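Local coordinates for ABC transporter binding protein AcbH (Actinoplanes, PDB 3OO8), which binds beta-D-galactopyranose as the extracellular solute receptor of an ABC transporter, showing an exclusive preference for that sugar, at residues I384-I387 and Q388-I391; D111-G114 and G115-D119; R170-S174 and D175-P179. The protein carries 2 engineered substitutions. One frame throughout, in Å; residues are numbered along the deposited sequence.

Contact 1 (I384-I387 and Q388-I391); sequences IKLI and QQFI
Ile-387 O accepts the backbone N-H of Ile-391 over 3.0 Å between O and N, with an N-H...O angle of 169°, the straightest of four consecutive i to i+4 bonds that make this stretch regular alpha-helix within helix 377-392. Carbon also gathers round that oxygen: Ile-391 CG1 comes to 3.4 Å from Ile-387 O, and the Phe-390 ring turns its edge to it. With Ile-391 CG1 beside its own backbone N (chi1 -70°), the chain folds back along the helix, and CD1 meets Ile-387 CG2 at 3.9 Å, the two isoleucines crossing obliquely. One turn earlier Gln-388 behaves similarly. Its N bonds to Ile-384 O at 3.1 Å, and its side chain, with CG beside the backbone N and anti to the carbonyl carbon (chi1 -80°), brings CG to 3.5 Å from the same Ile-384 O. Beyond CG the chain is extended and carries OE1 back to 3.9 Å from Lys-385 CA. The amide then gives NE2 to the backbone oxygen of Asp-184, which provides that nitrogen with an acceptor and helps to set the turn of the amide. Ile-387 is buried against Leu-191 and Phe-194 of helix 191-201, Phe-390 meets the inclined rings of Phe-226 and Trp-229 on helix 220-232, and Leu-386 leans on Val-402 and Ala-406 of helix 396-413, so helix 377-392 packs against all three of these helices of the class 2 solute-binding fold. Leu-386 and Gln-389 extend alongside each other in the same direction, and Leu-386 CD2 lies 4.0 Å from Gln-389 OE1.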
loop_
_atom_site.group_PDB
_atom_site.type_symbol
_atom_site.label_atom_id
_atom_site.label_comp_id
_atom_site.label_asym_id
_atom_site.label_seq_id
_atom_site.Cartn_x
_atom_site.Cartn_y
_atom_site.Cartn_z
ATOM N N ILE A 384 6.728 8.130 -12.747
ATOM C CA ILE A 384 6.860 9.349 -11.936
ATOM C C ILE A 384 7.021 10.598 -12.777
ATOM O O ILE A 384 6.294 11.580 -12.604
ATOM C CB ILE A 384 8.002 9.203 -10.919
ATOM C CG1 ILE A 384 7.568 8.223 -9.814
ATOM C CG2 ILE A 384 8.368 10.558 -10.319
ATOM C CD1 ILE A 384 8.649 7.888 -8.777
ATOM N N LYS A 385 7.992 10.577 -13.682
ATOM C CA LYS A 385 8.288 11.744 -14.477
ATOM C C LYS A 385 7.165 12.019 -15.465
ATOM O O LYS A 385 6.807 13.181 -15.707
ATOM C CB LYS A 385 9.607 11.533 -15.239
ATOM C CG LYS A 385 10.238 12.817 -15.715
ATOM C CD LYS A 385 11.548 12.560 -16.473
ATOM C CE LYS A 385 12.610 11.902 -15.598
ATOM N NZ LYS A 385 12.456 10.417 -15.570
ATOM N N LEU A 386 6.596 10.945 -16.014
ATOM C CA LEU A 386 5.539 11.130 -17.012
ATOM C C LEU A 386 4.296 11.726 -16.351
ATOM O O LEU A 386 3.610 12.544 -16.937
ATOM C CB LEU A 386 5.219 9.816 -17.754
ATOM C CG LEU A 386 6.408 9.303 -18.553
ATOM C CD1 LEU A 386 6.109 7.873 -19.038
ATOM C CD2 LEU A 386 6.681 10.237 -19.750
ATOM N N ILE A 387 4.012 11.324 -15.111
ATOM C CA ILE A 387 2.866 11.879 -14.407
ATOM C C ILE A 387 3.104 13.332 -14.032
ATOM O O ILE A 387 2.194 14.116 -14.077
ATOM C CB ILE A 387 2.407 10.974 -13.246
ATOM C CG1 ILE A 387 1.704 9.758 -13.861
ATOM C CG2 ILE A 387 1.514 11.732 -12.272
ATOM C CD1 ILE A 387 1.422 8.627 -12.894
ATOM N N GLN A 388 4.356 13.684 -13.741
ATOM C CA GLN A 388 4.688 15.096 -13.480
ATOM C C GLN A 388 4.464 15.925 -14.729
ATOM O O GLN A 388 3.946 17.053 -14.666
ATOM C CB GLN A 388 6.124 15.244 -12.994
ATOM C CG GLN A 388 6.282 14.920 -11.514
ATOM C CD GLN A 388 7.714 14.874 -11.073
ATOM O OE1 GLN A 388 8.627 14.655 -11.876
ATOM N NE2 GLN A 388 7.928 15.068 -9.782
ATOM N N GLN A 389 4.799 15.341 -15.874
ATOM C CA GLN A 389 4.595 16.021 -17.152
ATOM C C GLN A 389 3.088 16.263 -17.392
ATOM O O GLN A 389 2.675 17.355 -17.803
ATOM C CB GLN A 389 5.282 15.229 -18.273
ATOM C CG GLN A 389 5.265 15.917 -19.625
ATOM C CD GLN A 389 6.133 15.202 -20.657
ATOM O OE1 GLN A 389 6.731 14.156 -20.373
ATOM N NE2 GLN A 389 6.184 15.757 -21.869
ATOM N N PHE A 390 2.253 15.276 -17.062
ATOM C CA PHE A 390 0.807 15.440 -17.157
ATOM C C PHE A 390 0.297 16.556 -16.225
ATOM O O PHE A 390 -0.483 17.422 -16.621
ATOM C CB PHE A 390 0.070 14.126 -16.831
ATOM C CG PHE A 390 -1.416 14.301 -16.711
ATOM C CD1 PHE A 390 -2.224 14.400 -17.844
ATOM C CD2 PHE A 390 -2.021 14.409 -15.459
ATOM C CE1 PHE A 390 -3.617 14.576 -17.726
ATOM C CE2 PHE A 390 -3.398 14.605 -15.344
ATOM C CZ PHE A 390 -4.200 14.684 -16.462
ATOM N N ILE A 391 0.723 16.516 -14.966
ATOM C CA ILE A 391 0.345 17.517 -13.985
ATOM C C ILE A 391 0.704 18.909 -14.485
ATOM O O ILE A 391 -0.101 19.815 -14.326
ATOM C CB ILE A 391 0.989 17.230 -12.623
ATOM C CG1 ILE A 391 0.338 15.984 -11.999
ATOM C CG2 ILE A 391 0.882 18.456 -11.679
ATOM C CD1 ILE A 391 1.123 15.363 -10.867
#

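Contact 2 (D111-G114 and G115-D119); sequences DKIG and GTFND. With SO4 (sulfate ion), chain D.
Both backbone bonds of this turn reach their oxygens from above the carbonyl plane: Thr-116 N to Ile-113 O at 3.0 Å, and Phe-117 N to Gly-114 O at 3.2 Å, the latter donor standing 57° out. Such i to i+3 bonds mark a 3-10 turn, here following helix 107-113. A water bridges the step, donating to Lys-112 O and accepting from Gly-115 N, each at 2.8 Å. Ile-113 holds CG1 between its backbone N and carbonyl carbon (chi1 69°), and its CD1 touches Phe-117 CE2 at 4.0 Å. The ring edge of Phe-117 also faces Ile-113 O, 3.4 Å from CD2, while Thr-116 CG2 lies over one ring face toward the rim. Further on, Asn-118 is the N-cap of the next helix, its OD1 bonded to Ala-121 N. Asp-119 N at that helix start binds sulfate O3 at 2.8 Å; the helix end would probably help hold this anion, likely a crystallisation additive. The segment thus links helix 107-113, whose Trp-110 ring meets Phe-117, to helix 119-124, and Thr-116 pairs through its backbone with Asn-343 in the loop after strand 339-340.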
loop_
_atom_site.group_PDB
_atom_site.type_symbol
_atom_site.label_atom_id
_atom_site.label_comp_id
_atom_site.label_asym_id
_atom_site.label_seq_id
_atom_site.Cartn_x
_atom_site.Cartn_y
_atom_site.Cartn_z
ATOM N N ASP A 111 -3.168 -23.915 5.524
ATOM C CA ASP A 111 -4.201 -24.846 5.971
ATOM C C ASP A 111 -4.507 -24.570 7.455
ATOM O O ASP A 111 -5.636 -24.756 7.919
ATOM C CB ASP A 111 -3.697 -26.292 5.822
ATOM C CG ASP A 111 -3.618 -26.763 4.383
ATOM O OD1 ASP A 111 -4.292 -26.190 3.504
ATOM O OD2 ASP A 111 -2.876 -27.742 4.141
ATOM N N LYS A 112 -3.507 -24.115 8.202
ATOM C CA LYS A 112 -3.699 -23.838 9.627
ATOM C C LYS A 112 -4.159 -22.408 9.900
ATOM O O LYS A 112 -5.008 -22.163 10.775
ATOM C CB LYS A 112 -2.386 -24.104 10.348
ATOM C CG LYS A 112 -2.249 -23.470 11.717
ATOM C CD LYS A 112 -2.775 -24.358 12.829
ATOM C CE LYS A 112 -2.173 -23.905 14.159
ATOM N NZ LYS A 112 -2.867 -24.500 15.334
ATOM N N ILE A 113 -3.610 -21.452 9.165
ATOM C CA ILE A 113 -3.950 -20.070 9.473
ATOM C C ILE A 113 -5.027 -19.428 8.600
ATOM O O ILE A 113 -5.482 -18.334 8.919
ATOM C CB ILE A 113 -2.721 -19.141 9.398
ATOM C CG1 ILE A 113 -2.260 -18.985 7.949
ATOM C CG2 ILE A 113 -1.560 -19.693 10.241
ATOM C CD1 ILE A 113 -1.153 -17.942 7.791
ATOM N N GLY A 114 -5.427 -20.089 7.515
ATOM C CA GLY A 114 -6.345 -19.511 6.549
ATOM C C GLY A 114 -7.656 -18.978 7.109
ATOM O O GLY A 114 -8.192 -18.004 6.597
ATOM N N GLY A 115 -8.177 -19.607 8.165
ATOM C CA GLY A 115 -9.455 -19.211 8.761
ATOM C C GLY A 115 -9.440 -17.816 9.348
ATOM O O GLY A 115 -10.491 -17.218 9.597
ATOM N N THR A 116 -8.231 -17.293 9.541
ATOM C CA THR A 116 -8.042 -15.992 10.193
ATOM C C THR A 116 -8.067 -14.830 9.211
ATOM O O THR A 116 -8.161 -13.645 9.627
ATOM C CB THR A 116 -6.712 -16.038 10.955
ATOM O OG1 THR A 116 -6.816 -17.088 11.934
ATOM C CG2 THR A 116 -6.385 -14.684 11.631
ATOM N N PHE A 117 -7.988 -15.151 7.922
ATOM C CA PHE A 117 -7.832 -14.129 6.895
ATOM C C PHE A 117 -8.923 -14.096 5.836
ATOM O O PHE A 117 -9.432 -15.153 5.445
ATOM C CB PHE A 117 -6.471 -14.277 6.224
ATOM C CG PHE A 117 -5.351 -14.092 7.177
ATOM C CD1 PHE A 117 -4.988 -12.807 7.555
ATOM C CD2 PHE A 117 -4.733 -15.187 7.775
ATOM C CE1 PHE A 117 -3.942 -12.617 8.465
ATOM C CE2 PHE A 117 -3.715 -15.008 8.709
ATOM C CZ PHE A 117 -3.319 -13.728 9.051
ATOM N N ASN A 118 -9.245 -12.888 5.358
ATOM C CA ASN A 118 -10.263 -12.754 4.298
ATOM C C ASN A 118 -9.733 -13.036 2.889
ATOM O O ASN A 118 -8.550 -13.331 2.680
ATOM C CB ASN A 118 -11.008 -11.416 4.377
ATOM C CG ASN A 118 -10.166 -10.240 3.959
ATOM O OD1 ASN A 118 -9.065 -10.386 3.433
ATOM N ND2 ASN A 118 -10.708 -9.042 4.161
ATOM N N ASP A 119 -10.622 -12.919 1.911
ATOM C CA ASP A 119 -10.216 -13.212 0.545
ATOM C C ASP A 119 -9.138 -12.267 0.031
ATOM O O ASP A 119 -8.204 -12.698 -0.646
ATOM C CB ASP A 119 -11.436 -13.272 -0.385
ATOM C CG ASP A 119 -12.234 -14.585 -0.247
ATOM O OD1 ASP A 119 -11.832 -15.516 0.487
ATOM O OD2 ASP A 119 -13.304 -14.683 -0.887
HETATM S S SO4 D . -14.426 -12.017 2.444
HETATM O O1 SO4 D . -15.334 -12.407 1.365
HETATM O O2 SO4 D . -15.196 -11.897 3.682
HETATM O O3 SO4 D . -13.388 -13.042 2.574
HETATM O O4 SO4 D . -13.818 -10.716 2.150
HETATM O O HOH W 1 -7.582 -21.214 10.409
#

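Contact 3 (R170-S174 and D175-P179); sequences RKMQS and DGLVP
Three backbone bonds close the end of helix 162-174. Asp-175 N still reaches Lys-171 O in the helical manner; Leu-177 N then bonds to Met-172 O at 2.8 Å, and Gly-176 N to Gln-173 O at 2.8 Å, this last donor lying well above the carbonyl plane. Gly-176 turns the chain with a positive phi of 78°. Among polar side chains, Asp-175 folds back: with CG beside its backbone N (chi1 -70°) the carboxylate lies over the last turn, CG 3.3 Å from Lys-171 O. Its OD2 is held by Tyr-156 OH and by a water at 2.7 Å; that water has only a weak, long bond to Lys-171 NZ, and the opposite charges of NZ and OD2 remain 4.6 Å apart. With an alanine here, Tyr-156 OH and the water would probably lose their shared acceptor, and Lys-171 its nearby negative charge. Apolar contacts join the last turn to the loop: Met-172 CG meets Leu-177 CD2 at 4.1 Å, its SD lies against Pro-179 CA, and Gln-173 CG packs on Pro-179 CG at 3.5 Å. Positive phi at Gly-176, the C' position, and the two bonds back define a Schellman motif, with the apolar Met-172 to Leu-177 contact that often spans it; here it ends a helix and leads into strand 178-181, paired in parallel with strand 257-261.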
loop_
_atom_site.group_PDB
_atom_site.type_symbol
_atom_site.label_atom_id
_atom_site.label_comp_id
_atom_site.label_asym_id
_atom_site.label_seq_id
_atom_site.Cartn_x
_atom_site.Cartn_y
_atom_site.Cartn_z
ATOM N N ARG A 170 -16.378 21.707 -5.571
ATOM C CA ARG A 170 -16.871 22.976 -6.092
ATOM C C ARG A 170 -17.357 23.884 -4.972
ATOM O O ARG A 170 -17.063 25.088 -4.984
ATOM C CB ARG A 170 -17.915 22.774 -7.192
ATOM C CG ARG A 170 -17.292 22.246 -8.479
ATOM C CD ARG A 170 -18.294 22.099 -9.628
ATOM N NE ARG A 170 -18.716 23.384 -10.201
ATOM C CZ ARG A 170 -18.008 24.100 -11.080
ATOM N NH1 ARG A 170 -16.797 23.707 -11.488
ATOM N NH2 ARG A 170 -18.500 25.241 -11.546
ATOM N N LYS A 171 -18.050 23.307 -3.995
ATOM C CA LYS A 171 -18.541 24.065 -2.834
ATOM C C LYS A 171 -17.351 24.638 -2.048
ATOM O O LYS A 171 -17.356 25.819 -1.606
ATOM C CB LYS A 171 -19.397 23.160 -1.954
ATOM C CG LYS A 171 -20.021 23.834 -0.733
ATOM C CD LYS A 171 -20.981 22.872 -0.029
ATOM C CE LYS A 171 -21.394 23.352 1.368
ATOM N NZ LYS A 171 -22.307 24.521 1.286
ATOM N N MET A 172 -16.326 23.813 -1.874
ATOM C CA MET A 172 -15.113 24.243 -1.192
ATOM C C MET A 172 -14.443 25.419 -1.889
ATOM O O MET A 172 -13.967 26.344 -1.224
ATOM C CB MET A 172 -14.110 23.097 -1.059
ATOM C CG MET A 172 -14.423 22.204 0.118
ATOM S SD MET A 172 -13.443 20.697 0.052
ATOM C CE MET A 172 -14.091 19.755 1.453
ATOM N N GLN A 173 -14.379 25.373 -3.216
ATOM C CA GLN A 173 -13.795 26.478 -3.963
ATOM C C GLN A 173 -14.587 27.758 -3.739
ATOM O O GLN A 173 -13.993 28.811 -3.489
ATOM C CB GLN A 173 -13.694 26.158 -5.459
ATOM C CG GLN A 173 -12.448 25.359 -5.768
ATOM C CD GLN A 173 -12.136 25.220 -7.253
ATOM O OE1 GLN A 173 -13.013 25.340 -8.118
ATOM N NE2 GLN A 173 -10.872 24.936 -7.550
ATOM N N SER A 174 -15.912 27.665 -3.845
ATOM C CA SER A 174 -16.808 28.810 -3.574
ATOM C C SER A 174 -16.621 29.328 -2.148
ATOM O O SER A 174 -16.735 30.536 -1.891
ATOM C CB SER A 174 -18.268 28.425 -3.816
ATOM O OG SER A 174 -18.496 28.303 -5.215
ATOM N N ASP A 175 -16.321 28.419 -1.222
ATOM C CA ASP A 175 -16.041 28.799 0.155
ATOM C C ASP A 175 -14.611 29.340 0.345
ATOM O O ASP A 175 -14.226 29.683 1.463
ATOM C CB ASP A 175 -16.286 27.635 1.121
ATOM C CG ASP A 175 -17.768 27.271 1.283
ATOM O OD1 ASP A 175 -18.668 28.042 0.859
ATOM O OD2 ASP A 175 -18.037 26.179 1.845
ATOM N N GLY A 176 -13.830 29.432 -0.731
ATOM C CA GLY A 176 -12.461 29.934 -0.635
ATOM C C GLY A 176 -11.426 28.963 -0.091
ATOM O O GLY A 176 -10.405 29.358 0.459
ATOM N N LEU A 177 -11.661 27.663 -0.259
ATOM C CA LEU A 177 -10.735 26.678 0.258
ATOM C C LEU A 177 -10.149 25.926 -0.927
ATOM O O LEU A 177 -10.842 25.741 -1.921
ATOM C CB LEU A 177 -11.552 25.696 1.116
ATOM C CG LEU A 177 -10.984 25.029 2.359
ATOM C CD1 LEU A 177 -10.565 26.067 3.386
ATOM C CD2 LEU A 177 -12.072 24.130 2.928
ATOM N N VAL A 178 -8.892 25.502 -0.825
ATOM C CA VAL A 178 -8.286 24.628 -1.837
ATOM C C VAL A 178 -8.944 23.262 -1.583
ATOM O O VAL A 178 -8.898 22.805 -0.455
ATOM C CB VAL A 178 -6.775 24.511 -1.599
ATOM C CG1 VAL A 178 -6.183 23.359 -2.379
ATOM C CG2 VAL A 178 -6.059 25.849 -1.901
ATOM N N PRO A 179 -9.582 22.648 -2.598
ATOM C CA PRO A 179 -10.299 21.407 -2.264
ATOM C C PRO A 179 -9.357 20.278 -1.861
ATOM O O PRO A 179 -9.517 19.661 -0.810
ATOM C CB PRO A 179 -11.048 21.078 -3.562
ATOM C CG PRO A 179 -11.304 22.475 -4.176
ATOM C CD PRO A 179 -9.974 23.154 -3.931
HETATM O O HOH W 2 -20.201 26.172 3.439
#

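The three contacts follow one another along the chain in the order 2, 3, 1 and none touches another. Contacts 1 and 3 are the nearer pair, with centres about 25 Å apart and nearest atoms about 13 Å. Contact 2 lies across the centre of the chain from both, its centre about 40 Å from that of contact 1 and about 45 Å from that of contact 3. Contact 1 alone comes near the galactose site, which holds no sugar in this chain: the side chain of Ile-384 is about 4 Å from that of Glu-372, a sugar-binding position that is changed in this structure, and about 11 Å from that of Trp-142. Contacts 2 and 3 instead shape helix ends away from the sugar-binding residues.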